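Local coordinates for protein Sqt1 (Chaetomium thermophilum, PDB 4ZOY) that probably acts as a dedicated chaperone in ribosome biogenesis, a WD40-repeat propeller thought to capture a nascent ribosomal protein as it is being translated, at residues Phe246-Glu249 with Gly250-Ser254. Residues are numbered along the deposited sequence; the frame is centred on the assembly and turned at random.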
loop_
_atom_site.group_PDB
_atom_site.type_symbol
_atom_site.label_atom_id
_atom_site.label_comp_id
_atom_site.label_asym_id
_atom_site.label_seq_id
_atom_site.Cartn_x
_atom_site.Cartn_y
_atom_site.Cartn_z
ATOM N N PHE A 246 7.136 -21.473 9.670
ATOM C CA PHE A 246 6.749 -20.116 9.303
ATOM C C PHE A 246 7.942 -19.221 9.007
ATOM O O PHE A 246 7.854 -18.314 8.177
ATOM C CB PHE A 246 5.923 -19.481 10.423
ATOM C CG PHE A 246 5.497 -18.074 10.119
ATOM C CD1 PHE A 246 4.508 -17.846 9.172
ATOM C CD2 PHE A 246 6.092 -16.986 10.749
ATOM C CE1 PHE A 246 4.105 -16.572 8.852
ATOM C CE2 PHE A 246 5.680 -15.683 10.430
ATOM C CZ PHE A 246 4.689 -15.489 9.475
ATOM N N ALA A 247 9.049 -19.472 9.699
ATOM C CA ALA A 247 10.200 -18.577 9.692
ATOM C C ALA A 247 10.746 -18.293 8.297
ATOM O O ALA A 247 11.082 -19.205 7.546
ATOM C CB ALA A 247 11.303 -19.156 10.570
ATOM N N VAL A 248 10.835 -17.012 7.961
ATOM C CA VAL A 248 11.444 -16.591 6.708
ATOM C C VAL A 248 12.741 -15.867 7.025
ATOM O O VAL A 248 12.729 -14.716 7.438
ATOM C CB VAL A 248 10.508 -15.671 5.890
ATOM C CG1 VAL A 248 11.230 -15.121 4.671
ATOM C CG2 VAL A 248 9.279 -16.433 5.456
ATOM N N GLU A 249 13.867 -16.556 6.854
ATOM C CA GLU A 249 15.151 -15.969 7.213
ATOM C C GLU A 249 15.437 -14.713 6.395
ATOM O O GLU A 249 15.397 -14.741 5.160
ATOM C CB GLU A 249 16.283 -16.990 7.027
ATOM C CG GLU A 249 17.637 -16.470 7.482
ATOM C CD GLU A 249 18.694 -17.560 7.556
ATOM O OE1 GLU A 249 18.600 -18.541 6.787
ATOM O OE2 GLU A 249 19.615 -17.435 8.394
ATOM N N GLY A 250 15.712 -13.615 7.094
ATOM C CA GLY A 250 15.999 -12.349 6.453
ATOM C C GLY A 250 14.859 -11.358 6.623
ATOM O O GLY A 250 15.017 -10.174 6.343
ATOM N N GLY A 251 13.709 -11.847 7.067
ATOM C CA GLY A 251 12.615 -10.954 7.425
ATOM C C GLY A 251 11.400 -10.945 6.511
ATOM O O GLY A 251 11.406 -11.488 5.412
ATOM N N LEU A 252 10.339 -10.322 7.004
ATOM C CA LEU A 252 9.110 -10.130 6.230
ATOM C C LEU A 252 8.948 -8.663 5.843
ATOM O O LEU A 252 9.269 -7.774 6.630
ATOM C CB LEU A 252 7.889 -10.594 7.026
ATOM C CG LEU A 252 7.845 -12.090 7.344
ATOM C CD1 LEU A 252 6.671 -12.360 8.289
ATOM C CD2 LEU A 252 7.750 -12.952 6.087
ATOM N N PHE A 253 8.420 -8.427 4.644
ATOM C CA PHE A 253 8.394 -7.090 4.054
ATOM C C PHE A 253 7.055 -6.695 3.457
ATOM O O PHE A 253 6.848 -5.530 3.107
ATOM C CB PHE A 253 9.474 -6.991 2.973
ATOM C CG PHE A 253 10.856 -7.267 3.491
ATOM C CD1 PHE A 253 11.465 -6.370 4.352
ATOM C CD2 PHE A 253 11.524 -8.433 3.154
ATOM C CE1 PHE A 253 12.734 -6.621 4.863
ATOM C CE2 PHE A 253 12.794 -8.686 3.655
ATOM C CZ PHE A 253 13.394 -7.779 4.510
ATOM N N SER A 254 6.147 -7.658 3.327
ATOM C CA SER A 254 4.843 -7.381 2.719
ATOM C C SER A 254 3.762 -8.273 3.319
ATOM O O SER A 254 4.047 -9.347 3.863
ATOM C CB SER A 254 4.905 -7.551 1.194
ATOM O OG SER A 254 5.353 -8.858 0.854
#
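A type II beta turn from Val248 to Gly251 brings the chain round into strand 252-257, and the side chains of Val248 and Phe246 come back against Leu252 beyond it. The turn is closed by one backbone hydrogen bond, Gly251 N to Val248 O at 3.1 Å, nearly straight at the hydrogen (162°), with the donor tilted 26° from the carbonyl plane. Glu249 and Gly250 fill its two corners; Gly250 has the positive phi expected at the third position of this turn type, and its N-H goes to the carboxylate of Glu212. Glu249 leads its extended chain away from the turn.

Strand 252-257 is the first of four antiparallel strands in one blade of the WD40 propeller, so the turn delivers the chain from the connection after strand 235-239 into a new blade. Leu252 parts its two methyls between the apolar partners. Leu252 CD2 meets Val248 CG2 at 3.9 Å, the two side chains crossing at about a right angle. Leu252 CD1 approaches the far end of the Phe246 ring obliquely, 3.9 Å from Phe246 CZ. That ring gets there because CG lies opposite the backbone N (chi1 180°), and it also touches Val266 of strand 263-268 and Lys274 and Val276 of strand 273-277. Val248 CG1 also rests 3.7 Å from Gly251 O. Further on, Phe253 and Ser254 pair together with Gly267, forming a classic beta bulge, while Ser254 OG hydrogen-bonds Ile331 O at the start of strand 331-336 in the next blade.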